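Local coordinates for mevalonate kinase (Staphylococcus aureus, PDB 2X7I), which probably catalyses the ATP-dependent phosphorylation of mevalonate to 5-phosphomevalonate, a step of the mevalonate route to isoprenoids, as a member of the GHMP kinase family, at residues 21-24 / 25-29; 110-113 / 114-118; 124-127 / 128-131; 157-161 / 162-166; 218-222 / 223-227. All coordinates share one frame; numbering follows the deposited sequence.

Contact 1: residues 21-24 / 25-29; sequences HAVT and FGEPA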
loop_
_atom_site.group_PDB
_atom_site.type_symbol
_atom_site.label_atom_id
_atom_site.label_comp_id
_atom_site.label_asym_id
_atom_site.label_seq_id
_atom_site.Cartn_x
_atom_site.Cartn_y
_atom_site.Cartn_z
ATOM N N HIS A 21 11.271 -0.477 3.206
ATOM C CA HIS A 21 10.335 -1.508 2.804
ATOM C C HIS A 21 10.134 -2.537 3.921
ATOM O O HIS A 21 11.073 -2.899 4.613
ATOM C CB HIS A 21 10.880 -2.189 1.535
ATOM C CG HIS A 21 10.112 -3.398 1.114
ATOM N ND1 HIS A 21 10.555 -4.681 1.357
ATOM C CD2 HIS A 21 8.940 -3.527 0.448
ATOM C CE1 HIS A 21 9.684 -5.549 0.871
ATOM N NE2 HIS A 21 8.696 -4.875 0.311
ATOM N N ALA A 22 8.899 -3.007 4.082
ATOM C CA ALA A 22 8.570 -4.059 5.054
ATOM C C ALA A 22 9.100 -3.709 6.445
ATOM O O ALA A 22 9.674 -4.541 7.150
ATOM C CB ALA A 22 9.118 -5.411 4.587
ATOM N N VAL A 23 8.895 -2.457 6.823
ATOM C CA VAL A 23 9.438 -1.935 8.064
ATOM C C VAL A 23 8.893 -2.710 9.254
ATOM O O VAL A 23 7.780 -3.225 9.217
ATOM C CB VAL A 23 9.131 -0.452 8.227
ATOM C CG1 VAL A 23 7.618 -0.211 8.288
ATOM C CG2 VAL A 23 9.820 0.082 9.456
ATOM N N THR A 24 9.712 -2.817 10.293
ATOM C CA THR A 24 9.335 -3.515 11.506
ATOM C C THR A 24 9.456 -2.539 12.656
ATOM O O THR A 24 10.192 -1.536 12.564
ATOM C CB THR A 24 10.243 -4.731 11.741
ATOM O OG1 THR A 24 9.590 -5.640 12.637
ATOM C CG2 THR A 24 11.583 -4.305 12.317
ATOM N N PHE A 25 8.736 -2.810 13.739
ATOM C CA PHE A 25 8.834 -1.961 14.913
ATOM C C PHE A 25 10.289 -1.811 15.333
ATOM O O PHE A 25 11.053 -2.778 15.347
ATOM C CB PHE A 25 8.029 -2.515 16.079
ATOM C CG PHE A 25 8.260 -1.777 17.357
ATOM C CD1 PHE A 25 7.736 -0.513 17.535
ATOM C CD2 PHE A 25 9.036 -2.332 18.368
ATOM C CE1 PHE A 25 7.964 0.182 18.705
ATOM C CE2 PHE A 25 9.260 -1.649 19.543
ATOM C CZ PHE A 25 8.726 -0.389 19.714
ATOM N N GLY A 26 10.652 -0.586 15.696
ATOM C CA GLY A 26 12.028 -0.264 16.051
ATOM C C GLY A 26 12.739 0.512 14.967
ATOM O O GLY A 26 13.728 1.155 15.237
ATOM N N GLU A 27 12.225 0.458 13.745
ATOM C CA GLU A 27 12.799 1.151 12.599
ATOM C C GLU A 27 11.880 2.331 12.229
ATOM O O GLU A 27 10.657 2.203 12.323
ATOM C CB GLU A 27 12.905 0.181 11.420
ATOM C CG GLU A 27 13.733 -1.088 11.714
ATOM C CD GLU A 27 13.636 -2.157 10.624
ATOM O OE1 GLU A 27 12.623 -2.218 9.911
ATOM O OE2 GLU A 27 14.566 -2.966 10.498
ATOM N N PRO A 28 12.449 3.472 11.797
ATOM C CA PRO A 28 11.595 4.629 11.483
ATOM C C PRO A 28 10.773 4.513 10.191
ATOM O O PRO A 28 11.269 4.041 9.167
ATOM C CB PRO A 28 12.594 5.790 11.362
ATOM C CG PRO A 28 13.876 5.271 11.849
ATOM C CD PRO A 28 13.870 3.802 11.626
ATOM N N ALA A 29 9.523 4.960 10.260
ATOM C CA ALA A 29 8.631 4.945 9.116
ATOM C C ALA A 29 7.383 5.811 9.345
ATOM O O ALA A 29 6.945 6.008 10.478
ATOM C CB ALA A 29 8.217 3.503 8.793
#
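A type II beta turn running from Thr24 to Glu27 reverses the chain, and the carboxylate of Glu27 folds back on the residue that opens it. The turn is closed by Glu27 N donating to Thr24 O at 3.1 Å. A second bond runs the other way: Thr24 N gives its hydrogen to Glu27 OE1 at 3.0 Å, with an N-H...O angle of 160°, so backbone and side chain of Glu27 both grip Thr24. The amide meets OE1 from above the carboxylate plane, 39° out of it. With CG anti to the carbonyl carbon (chi1 -57°) and the chain extended beyond it, the Glu27 side chain reaches back across the turn, and Thr24 CG2 rests against its CD at 3.4 Å. All this sits in the loop between strands 6-16 and 29-45 of the mixed sheet, where Ala29 begins the second strand and pairs through its backbone with Phe159. On the chain leading into the turn, Val23 packs both methyls on Ala29 CB, CG1 at 3.8 Å, while CG2 also lies 3.7 Å from Glu27 CB. A carboxylate oxygen of Glu20 lies close to Glu27 OE1.

Contact 2: residues 110-113 / 114-118; sequences AFVR and ASYDF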
loop_
_atom_site.group_PDB
_atom_site.type_symbol
_atom_site.label_atom_id
_atom_site.label_comp_id
_atom_site.label_asym_id
_atom_site.label_seq_id
_atom_site.Cartn_x
_atom_site.Cartn_y
_atom_site.Cartn_z
ATOM N N ALA A 110 -9.664 -7.437 3.605
ATOM C CA ALA A 110 -10.852 -7.622 2.788
ATOM C C ALA A 110 -11.449 -9.011 2.984
ATOM O O ALA A 110 -12.666 -9.162 3.154
ATOM C CB ALA A 110 -10.523 -7.399 1.337
ATOM N N PHE A 111 -10.596 -10.029 2.967
ATOM C CA PHE A 111 -11.070 -11.396 3.117
ATOM C C PHE A 111 -11.707 -11.651 4.493
ATOM O O PHE A 111 -12.736 -12.340 4.589
ATOM C CB PHE A 111 -9.962 -12.411 2.864
ATOM C CG PHE A 111 -10.440 -13.816 2.931
ATOM C CD1 PHE A 111 -11.039 -14.405 1.834
ATOM C CD2 PHE A 111 -10.354 -14.532 4.104
ATOM C CE1 PHE A 111 -11.529 -15.701 1.904
ATOM C CE2 PHE A 111 -10.840 -15.821 4.179
ATOM C CZ PHE A 111 -11.424 -16.408 3.082
ATOM N N VAL A 112 -11.092 -11.111 5.544
ATOM C CA VAL A 112 -11.604 -11.292 6.902
ATOM C C VAL A 112 -12.941 -10.576 7.074
ATOM O O VAL A 112 -13.861 -11.131 7.648
ATOM C CB VAL A 112 -10.624 -10.794 7.973
ATOM C CG1 VAL A 112 -11.324 -10.743 9.342
ATOM C CG2 VAL A 112 -9.394 -11.689 8.024
ATOM N N ARG A 113 -13.031 -9.347 6.579
ATOM C CA ARG A 113 -14.282 -8.613 6.559
ATOM C C ARG A 113 -15.401 -9.404 5.850
ATOM O O ARG A 113 -16.467 -9.621 6.419
ATOM C CB ARG A 113 -14.079 -7.252 5.892
ATOM C CG ARG A 113 -13.435 -6.239 6.817
ATOM C CD ARG A 113 -13.028 -4.950 6.107
ATOM N NE ARG A 113 -12.652 -3.929 7.086
ATOM C CZ ARG A 113 -11.935 -2.836 6.832
ATOM N NH1 ARG A 113 -11.486 -2.570 5.608
ATOM N NH2 ARG A 113 -11.669 -1.997 7.818
ATOM N N ALA A 114 -15.133 -9.835 4.618
ATOM C CA ALA A 114 -16.058 -10.660 3.853
ATOM C C ALA A 114 -16.489 -11.902 4.630
ATOM O O ALA A 114 -17.667 -12.281 4.605
ATOM C CB ALA A 114 -15.416 -11.073 2.531
ATOM N N SER A 115 -15.529 -12.525 5.312
ATOM C CA SER A 115 -15.768 -13.765 6.055
ATOM C C SER A 115 -16.762 -13.556 7.180
ATOM O O SER A 115 -17.703 -14.331 7.329
ATOM C CB SER A 115 -14.463 -14.310 6.652
ATOM O OG SER A 115 -13.537 -14.617 5.632
ATOM N N TYR A 116 -16.535 -12.516 7.977
ATOM C CA TYR A 116 -17.434 -12.191 9.076
ATOM C C TYR A 116 -18.814 -11.776 8.576
ATOM O O TYR A 116 -19.823 -12.143 9.168
ATOM C CB TYR A 116 -16.841 -11.101 9.964
ATOM C CG TYR A 116 -15.906 -11.662 10.995
ATOM C CD1 TYR A 116 -14.696 -12.241 10.615
ATOM C CD2 TYR A 116 -16.225 -11.631 12.352
ATOM C CE1 TYR A 116 -13.831 -12.771 11.548
ATOM C CE2 TYR A 116 -15.354 -12.165 13.302
ATOM C CZ TYR A 116 -14.159 -12.727 12.884
ATOM O OH TYR A 116 -13.287 -13.262 13.792
ATOM N N ASP A 117 -18.850 -11.012 7.491
ATOM C CA ASP A 117 -20.111 -10.584 6.897
ATOM C C ASP A 117 -20.940 -11.792 6.425
ATOM O O ASP A 117 -22.142 -11.841 6.633
ATOM C CB ASP A 117 -19.843 -9.618 5.736
ATOM C CG ASP A 117 -21.101 -8.938 5.241
ATOM O OD1 ASP A 117 -21.936 -8.567 6.087
ATOM O OD2 ASP A 117 -21.244 -8.756 4.010
ATOM N N PHE A 118 -20.267 -12.762 5.812
ATOM C CA PHE A 118 -20.860 -14.030 5.384
ATOM C C PHE A 118 -21.460 -14.831 6.546
ATOM O O PHE A 118 -22.599 -15.301 6.470
ATOM C CB PHE A 118 -19.774 -14.852 4.681
ATOM C CG PHE A 118 -20.237 -16.170 4.129
ATOM C CD1 PHE A 118 -20.678 -16.267 2.823
ATOM C CD2 PHE A 118 -20.161 -17.326 4.895
ATOM C CE1 PHE A 118 -21.052 -17.479 2.292
ATOM C CE2 PHE A 118 -20.548 -18.552 4.371
ATOM C CZ PHE A 118 -20.995 -18.625 3.063
#
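Residues 110-118 form unbroken alpha helix, with Ala114 N, Ser115 N, Tyr116 N and Asp117 N donating in turn to the carbonyls of Ala110, Phe111, Val112 and Arg113. The second of these bonds is the most bent of the four, at 144°, and its acceptor is shared. Ser115 OG also donates to Phe111 O, at 2.6 Å, reaching it from the opposite face of the carbonyl plane to Ser115 N. OG gets there by standing anti to its own carbonyl carbon (chi1 -61°), which turns the hydroxyl back down the helix. Ser115 OG also lies over one face of the Phe111 ring, 3.3 Å from Phe111 CE2, so the buried hydroxyl is satisfied by backbone and covered by a ring. One residue further on, Val112 and Tyr116, a helical turn apart, lie side by side, with Val112 CG1 3.9 Å from Tyr116 CD1. CD1 also brings the ring edge to Val112 O at 3.3 Å. The Tyr116 hydroxyl is bonded to Glu127. Phe111 faces helix 70-80, Val112 faces helix 125-140, and Ala110 and Ala114 lie on Val41 of strand 29-45: a helix packed between sheet and helices in the N-terminal domain of a GHMP kinase.

Contact 3: residues 124-127 / 128-131; sequences TKEE and LIEK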
loop_
_atom_site.group_PDB
_atom_site.type_symbol
_atom_site.label_atom_id
_atom_site.label_comp_id
_atom_site.label_asym_id
_atom_site.label_seq_id
_atom_site.Cartn_x
_atom_site.Cartn_y
_atom_site.Cartn_z
ATOM N N THR A 124 -14.958 -6.526 15.495
ATOM C CA THR A 124 -14.254 -5.412 16.129
ATOM C C THR A 124 -12.949 -5.131 15.398
ATOM O O THR A 124 -12.431 -5.999 14.691
ATOM C CB THR A 124 -13.948 -5.744 17.610
ATOM O OG1 THR A 124 -15.185 -5.802 18.343
ATOM C CG2 THR A 124 -13.028 -4.692 18.251
ATOM N N LYS A 125 -12.424 -3.918 15.566
ATOM C CA LYS A 125 -11.114 -3.564 15.025
ATOM C C LYS A 125 -10.002 -4.503 15.477
ATOM O O LYS A 125 -9.326 -5.099 14.642
ATOM C CB LYS A 125 -10.740 -2.116 15.355
ATOM C CG LYS A 125 -11.054 -1.148 14.214
ATOM C CD LYS A 125 -11.148 0.299 14.694
ATOM C CE LYS A 125 -11.236 1.265 13.518
ATOM N NZ LYS A 125 -12.394 0.981 12.620
ATOM N N GLU A 126 -9.810 -4.649 16.783
ATOM C CA GLU A 126 -8.724 -5.502 17.282
ATOM C C GLU A 126 -8.859 -6.956 16.819
ATOM O O GLU A 126 -7.860 -7.616 16.600
ATOM C CB GLU A 126 -8.583 -5.434 18.805
ATOM C CG GLU A 126 -7.238 -4.845 19.270
ATOM C CD GLU A 126 -6.028 -5.709 18.886
ATOM O OE1 GLU A 126 -6.119 -6.956 18.924
ATOM O OE2 GLU A 126 -4.978 -5.131 18.552
ATOM N N GLU A 127 -10.088 -7.431 16.654
ATOM C CA GLU A 127 -10.335 -8.769 16.130
ATOM C C GLU A 127 -9.876 -8.877 14.666
ATOM O O GLU A 127 -9.217 -9.841 14.274
ATOM C CB GLU A 127 -11.822 -9.111 16.261
ATOM C CG GLU A 127 -12.136 -10.587 16.197
ATOM C CD GLU A 127 -13.539 -10.937 16.704
ATOM O OE1 GLU A 127 -13.922 -12.134 16.560
ATOM O OE2 GLU A 127 -14.251 -10.030 17.232
ATOM N N LEU A 128 -10.227 -7.870 13.875
ATOM C CA LEU A 128 -9.789 -7.772 12.494
ATOM C C LEU A 128 -8.271 -7.735 12.404
ATOM O O LEU A 128 -7.688 -8.401 11.557
ATOM C CB LEU A 128 -10.384 -6.509 11.842
ATOM C CG LEU A 128 -10.018 -6.201 10.393
ATOM C CD1 LEU A 128 -10.107 -7.470 9.522
ATOM C CD2 LEU A 128 -10.905 -5.046 9.833
ATOM N N ILE A 129 -7.647 -6.943 13.277
ATOM C CA ILE A 129 -6.195 -6.818 13.342
ATOM C C ILE A 129 -5.545 -8.183 13.544
ATOM O O ILE A 129 -4.648 -8.559 12.791
ATOM C CB ILE A 129 -5.738 -5.890 14.511
ATOM C CG1 ILE A 129 -6.142 -4.430 14.255
ATOM C CG2 ILE A 129 -4.229 -5.982 14.704
ATOM C CD1 ILE A 129 -5.470 -3.823 13.054
ATOM N N GLU A 130 -6.013 -8.910 14.557
ATOM C CA GLU A 130 -5.502 -10.238 14.861
ATOM C C GLU A 130 -5.710 -11.218 13.701
ATOM O O GLU A 130 -4.779 -11.906 13.299
ATOM C CB GLU A 130 -6.174 -10.803 16.115
ATOM C CG GLU A 130 -5.967 -9.963 17.385
ATOM C CD GLU A 130 -4.586 -10.092 17.961
ATOM O OE1 GLU A 130 -3.834 -10.980 17.521
ATOM O OE2 GLU A 130 -4.258 -9.312 18.866
ATOM N N LYS A 131 -6.926 -11.278 13.170
ATOM C CA LYS A 131 -7.252 -12.229 12.113
ATOM C C LYS A 131 -6.561 -11.889 10.792
ATOM O O LYS A 131 -6.148 -12.778 10.063
ATOM C CB LYS A 131 -8.765 -12.305 11.905
ATOM C CG LYS A 131 -9.519 -13.056 12.990
ATOM C CD LYS A 131 -9.573 -14.560 12.712
ATOM C CE LYS A 131 -10.723 -15.232 13.475
ATOM N NZ LYS A 131 -10.560 -16.721 13.597
#
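An unstaggered first torsion in Glu126 (chi1 -116°) and bends at chi2 in both Glu126 and Glu130 (-75° in the latter) swing their carboxylates together one helical turn apart. Glu126 OE1 and Glu130 OE2 end up 3.0 Å from each other, two acceptors with their carboxylate planes turned 57° apart. Two negative charges at this spacing would repel, so one group may well carry a proton, or lattice contacts of both residues may help hold them. The methylenes take part: Glu130 CG lies 3.1 Å from Glu126 O and 3.4 Å from Glu126 OE1. This is the first two turns or so of helix 125-140, with Thr124 at the N-cap position. The cap side chain makes no capping bond, but Thr124 O accepts from Leu128 N at 3.0 Å, and the next three i to i+4 bonds follow regularly up to Lys131. Leu128 turns its side chain onto Val112 and Arg113 of helix 103-119. Ile129, its CG1 set 3.3 Å from Lys125 O, packs on Thr148, Gln149 and Val152 of helix 145-153. Ile129 CG2 is 4.0 Å from Glu126 OE2. Lys131 NZ stays 6.4 Å from Glu127 OE1, which is already hydrogen-bonded to Tyr116.

Contact 4: residues 157-161 / 162-166; sequences VWFQK and GHAET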
loop_
_atom_site.group_PDB
_atom_site.type_symbol
_atom_site.label_atom_id
_atom_site.label_comp_id
_atom_site.label_asym_id
_atom_site.label_seq_id
_atom_site.Cartn_x
_atom_site.Cartn_y
_atom_site.Cartn_z
ATOM N N VAL A 157 0.362 5.756 10.729
ATOM C CA VAL A 157 1.117 5.115 11.799
ATOM C C VAL A 157 2.574 5.564 11.694
ATOM O O VAL A 157 3.162 5.525 10.620
ATOM C CB VAL A 157 1.061 3.581 11.693
ATOM C CG1 VAL A 157 2.016 2.937 12.708
ATOM C CG2 VAL A 157 -0.369 3.080 11.882
ATOM N N TRP A 158 3.134 5.989 12.820
ATOM C CA TRP A 158 4.457 6.579 12.884
ATOM C C TRP A 158 5.322 5.700 13.779
ATOM O O TRP A 158 4.965 5.482 14.940
ATOM C CB TRP A 158 4.342 8.004 13.453
ATOM C CG TRP A 158 5.634 8.619 13.922
ATOM C CD1 TRP A 158 6.845 8.562 13.295
ATOM C CD2 TRP A 158 5.833 9.400 15.111
ATOM N NE1 TRP A 158 7.792 9.246 14.031
ATOM C CE2 TRP A 158 7.197 9.765 15.149
ATOM C CE3 TRP A 158 4.994 9.813 16.155
ATOM C CZ2 TRP A 158 7.740 10.542 16.187
ATOM C CZ3 TRP A 158 5.535 10.579 17.191
ATOM C CH2 TRP A 158 6.896 10.938 17.195
ATOM N N PHE A 159 6.428 5.179 13.229
ATOM C CA PHE A 159 7.455 4.454 14.000
ATOM C C PHE A 159 8.664 5.360 14.216
ATOM O O PHE A 159 9.098 6.028 13.283
ATOM C CB PHE A 159 7.943 3.215 13.227
ATOM C CG PHE A 159 7.003 2.010 13.254
ATOM C CD1 PHE A 159 5.687 2.099 13.711
ATOM C CD2 PHE A 159 7.457 0.781 12.782
ATOM C CE1 PHE A 159 4.856 0.977 13.706
ATOM C CE2 PHE A 159 6.634 -0.335 12.766
ATOM C CZ PHE A 159 5.328 -0.242 13.230
ATOM N N GLN A 160 9.231 5.360 15.426
ATOM C CA GLN A 160 10.480 6.085 15.713
ATOM C C GLN A 160 11.199 5.492 16.919
ATOM O O GLN A 160 10.589 5.356 17.984
ATOM C CB GLN A 160 10.191 7.550 16.046
ATOM C CG GLN A 160 11.401 8.473 15.935
ATOM C CD GLN A 160 11.672 8.904 14.502
ATOM O OE1 GLN A 160 10.748 9.221 13.754
ATOM N NE2 GLN A 160 12.942 8.912 14.113
ATOM N N LYS A 161 12.495 5.201 16.785
ATOM C CA LYS A 161 13.316 4.761 17.925
ATOM C C LYS A 161 12.657 3.559 18.610
ATOM O O LYS A 161 12.488 2.536 17.974
ATOM C CB LYS A 161 13.561 5.919 18.911
ATOM C CG LYS A 161 14.608 6.944 18.469
ATOM C CD LYS A 161 14.905 7.931 19.608
ATOM C CE LYS A 161 16.272 8.600 19.473
ATOM N NZ LYS A 161 16.755 9.162 20.775
ATOM N N GLY A 162 12.261 3.692 19.875
ATOM C CA GLY A 162 11.668 2.592 20.639
ATOM C C GLY A 162 10.183 2.760 20.924
ATOM O O GLY A 162 9.662 2.174 21.866
ATOM N N HIS A 163 9.496 3.558 20.108
ATOM C CA HIS A 163 8.056 3.770 20.273
ATOM C C HIS A 163 7.327 3.845 18.936
ATOM O O HIS A 163 7.947 4.071 17.898
ATOM C CB HIS A 163 7.757 5.002 21.155
ATOM C CG HIS A 163 8.143 6.320 20.551
ATOM N ND1 HIS A 163 7.266 7.084 19.813
ATOM C CD2 HIS A 163 9.290 7.039 20.628
ATOM C CE1 HIS A 163 7.865 8.205 19.440
ATOM N NE2 HIS A 163 9.096 8.199 19.915
ATOM N N ALA A 164 6.019 3.605 18.974
ATOM C CA ALA A 164 5.153 3.723 17.787
ATOM C C ALA A 164 3.814 4.358 18.167
ATOM O O ALA A 164 3.322 4.159 19.276
ATOM C CB ALA A 164 4.928 2.366 17.143
ATOM N N GLU A 165 3.240 5.140 17.254
ATOM C CA GLU A 165 1.984 5.850 17.524
ATOM C C GLU A 165 1.071 5.812 16.311
ATOM O O GLU A 165 1.529 5.670 15.177
ATOM C CB GLU A 165 2.240 7.317 17.883
ATOM C CG GLU A 165 3.296 7.560 18.959
ATOM C CD GLU A 165 2.921 6.992 20.318
ATOM O OE1 GLU A 165 3.845 6.707 21.120
ATOM O OE2 GLU A 165 1.706 6.839 20.588
ATOM N N THR A 166 -0.224 5.952 16.567
ATOM C CA THR A 166 -1.215 6.109 15.513
ATOM C C THR A 166 -1.664 7.551 15.543
ATOM O O THR A 166 -2.122 8.032 16.568
ATOM C CB THR A 166 -2.413 5.175 15.723
ATOM O OG1 THR A 166 -1.993 3.822 15.514
ATOM C CG2 THR A 166 -3.538 5.512 14.743
#
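The imidazole of His163 points its edge at the face of the Trp158 six-membered ring, a T-shaped pair with centroids 5.2 Å apart and planes at 89°. His163 CE1 makes the touch, 3.7 Å from Trp158 CH2. A face of the same imidazole lies against Gln160 O, with His163 CD2 at 3.4 Å. His163 adopts chi1 67°, placing the ring between its backbone N and carbonyl carbon and so over the neighbouring strand. On the sheet face shared by Trp158 and His163, Glu165 CG packs 4.0 Å from Trp158 CE3, the side chains side by side. The indole is held in its rotation by Trp158 NE1, which donates to Gln160 OE1 at 3.0 Å, on an amide lone pair and in the ring plane. Gln160 NE2 in turn bonds to Gly211 O on helix 203-222. On the other face, Phe159 CD1 meets Ala164 CB at 3.5 Å, and Val157 lies across from Thr166. Behind these groups, Trp158 and Glu165 exchange two backbone bonds, as do Gln160 and His163, and Lys161 and Gly162 form the corners of a type II' turn. The whole is a two-residue beta hairpin, added antiparallel to strand 29-45 of the mixed sheet.

Contact 5: residues 218-222 / 223-227; sequences SDVIE and HHKFE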
loop_
_atom_site.group_PDB
_atom_site.type_symbol
_atom_site.label_atom_id
_atom_site.label_comp_id
_atom_site.label_asym_id
_atom_site.label_seq_id
_atom_site.Cartn_x
_atom_site.Cartn_y
_atom_site.Cartn_z
ATOM N N SER A 218 6.635 13.514 11.009
ATOM C CA SER A 218 5.572 13.278 11.970
ATOM C C SER A 218 4.944 14.588 12.415
ATOM O O SER A 218 3.730 14.708 12.423
ATOM C CB SER A 218 6.087 12.489 13.183
ATOM O OG SER A 218 7.130 13.172 13.858
ATOM N N ASP A 219 5.774 15.564 12.769
ATOM C CA ASP A 219 5.283 16.890 13.162
ATOM C C ASP A 219 4.623 17.619 11.990
ATOM O O ASP A 219 3.530 18.169 12.122
ATOM C CB ASP A 219 6.417 17.739 13.746
ATOM C CG ASP A 219 6.716 17.394 15.195
ATOM O OD1 ASP A 219 7.757 16.740 15.447
ATOM O OD2 ASP A 219 5.901 17.770 16.075
ATOM N N VAL A 220 5.299 17.604 10.847
ATOM C CA VAL A 220 4.772 18.177 9.609
ATOM C C VAL A 220 3.370 17.651 9.271
ATOM O O VAL A 220 2.513 18.405 8.841
ATOM C CB VAL A 220 5.753 17.901 8.436
ATOM C CG1 VAL A 220 5.031 17.833 7.098
ATOM C CG2 VAL A 220 6.864 18.955 8.430
ATOM N N ILE A 221 3.147 16.356 9.479
ATOM C CA ILE A 221 1.843 15.740 9.215
ATOM C C ILE A 221 0.820 16.108 10.286
ATOM O O ILE A 221 -0.328 16.411 9.973
ATOM C CB ILE A 221 1.989 14.193 9.079
ATOM C CG1 ILE A 221 2.447 13.852 7.661
ATOM C CG2 ILE A 221 0.683 13.476 9.402
ATOM C CD1 ILE A 221 3.370 12.672 7.579
ATOM N N GLU A 222 1.242 16.090 11.547
ATOM C CA GLU A 222 0.376 16.501 12.656
ATOM C C GLU A 222 -0.115 17.952 12.538
ATOM O O GLU A 222 -1.182 18.294 13.065
ATOM C CB GLU A 222 1.108 16.329 13.987
ATOM C CG GLU A 222 1.308 14.876 14.406
ATOM C CD GLU A 222 2.465 14.688 15.376
ATOM O OE1 GLU A 222 2.749 15.604 16.174
ATOM O OE2 GLU A 222 3.096 13.619 15.346
ATOM N N HIS A 223 0.664 18.804 11.869
ATOM C CA HIS A 223 0.332 20.230 11.761
ATOM C C HIS A 223 -0.070 20.633 10.329
ATOM O O HIS A 223 -0.166 21.827 10.008
ATOM C CB HIS A 223 1.489 21.085 12.306
ATOM C CG HIS A 223 1.888 20.726 13.706
ATOM N ND1 HIS A 223 1.012 20.792 14.771
ATOM C CD2 HIS A 223 3.061 20.283 14.217
ATOM C CE1 HIS A 223 1.629 20.406 15.874
ATOM N NE2 HIS A 223 2.873 20.092 15.566
ATOM N N HIS A 224 -0.310 19.623 9.490
ATOM C CA HIS A 224 -0.949 19.791 8.182
ATOM C C HIS A 224 -0.164 20.693 7.230
ATOM O O HIS A 224 -0.746 21.516 6.529
ATOM C CB HIS A 224 -2.383 20.319 8.351
ATOM C CG HIS A 224 -3.166 19.606 9.408
ATOM N ND1 HIS A 224 -3.488 18.268 9.320
ATOM C CD2 HIS A 224 -3.681 20.042 10.583
ATOM C CE1 HIS A 224 -4.175 17.912 10.392
ATOM N NE2 HIS A 224 -4.302 18.969 11.175
ATOM N N LYS A 225 1.154 20.505 7.194
ATOM C CA LYS A 225 2.048 21.371 6.432
ATOM C C LYS A 225 2.552 20.660 5.172
ATOM O O LYS A 225 3.532 19.925 5.208
ATOM C CB LYS A 225 3.220 21.796 7.319
ATOM C CG LYS A 225 3.952 23.035 6.850
ATOM C CD LYS A 225 5.101 23.411 7.796
ATOM C CE LYS A 225 4.718 23.485 9.297
ATOM N NZ LYS A 225 5.045 22.225 10.085
ATOM N N PHE A 226 1.873 20.920 4.060
ATOM C CA PHE A 226 2.170 20.295 2.776
ATOM C C PHE A 226 3.517 20.738 2.189
ATOM O O PHE A 226 4.277 19.907 1.700
ATOM C CB PHE A 226 1.031 20.605 1.798
ATOM C CG PHE A 226 1.161 19.923 0.467
ATOM C CD1 PHE A 226 1.151 18.539 0.377
ATOM C CD2 PHE A 226 1.268 20.668 -0.703
ATOM C CE1 PHE A 226 1.257 17.907 -0.850
ATOM C CE2 PHE A 226 1.380 20.037 -1.941
ATOM C CZ PHE A 226 1.372 18.660 -2.013
ATOM N N GLU A 227 3.796 22.038 2.223
ATOM C CA GLU A 227 5.090 22.580 1.783
ATOM C C GLU A 227 6.289 21.927 2.492
ATOM O O GLU A 227 7.297 21.592 1.851
ATOM C CB GLU A 227 5.144 24.115 1.928
ATOM C CG GLU A 227 4.705 24.710 3.303
ATOM C CD GLU A 227 5.853 24.987 4.287
ATOM O OE1 GLU A 227 5.640 25.793 5.228
ATOM O OE2 GLU A 227 6.954 24.418 4.133
HETATM O O HOH W 1 -2.627 15.084 8.909
#
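Asp219 and His223 lie side by side one turn apart, pointing the same way, with carboxylate and imidazole planes only 15° from parallel. Asp219 OD2 and His223 NE2 remain 3.8 Å apart; the groups are nearly parallel but not coplanar, and the acid would probably favour a protonated ring. His223 CD2 approaches the backbone more closely, at 3.0 Å from Asp219 O, the carbonyl that also takes the hydrogen of His223 N. His224 stands differently. Its CG is anti to its carbonyl carbon (chi1 -46°), and one ring face sits over Glu222 O, 3.7 Å from His224 NE2. His224 ND1 bonds to Ser171 O, and a water that donates to Ile221 O at 2.9 Å accepts only a weak bond from His224 ND1. Val220 and Lys225 cross at about a right angle; the lysine chain bends at chi3 and chi4, leaving NZ 4.1 Å from Val220 CG2. The backbone under them forms a Schellman motif: Lys225 N reaches Val220 O at 3.0 Å and, inside that, His224 N reaches Ile221 O, while His224 takes positive phi (61°) as the C-prime residue. The motif ends helix 203-222, and Lys225, already at the N-cap position, starts helix 226-243. Val220 packs on Ala228, Leu229 and Ile232 of that second helix, and Ser218 and Ile221 lie on Ile30 of strand 29-45.

The five contacts form two groups. Contacts 2 and 3 lie on consecutive helices of the N-terminal domain, centres 12 Å apart, and pack directly, with Arg113 NE 3.4 Å from Leu128 CD2. Contacts 1 and 4 are closer still, 9 Å between centres: Ala29 O meets Phe159 N at 2.9 Å, so the strand that follows the turn pairs with the hairpin in one sheet. From the hairpin, Trp158 CE2 touches Ser218 CB at 3.5 Å, linking contact 4 to the helix end of contact 5. Contacts 2 and 5 are the most distant, with centres 35 Å apart. Helix 103-119 of contact 2 follows the glycine- and serine-rich loop that in GHMP kinases binds the ATP phosphates.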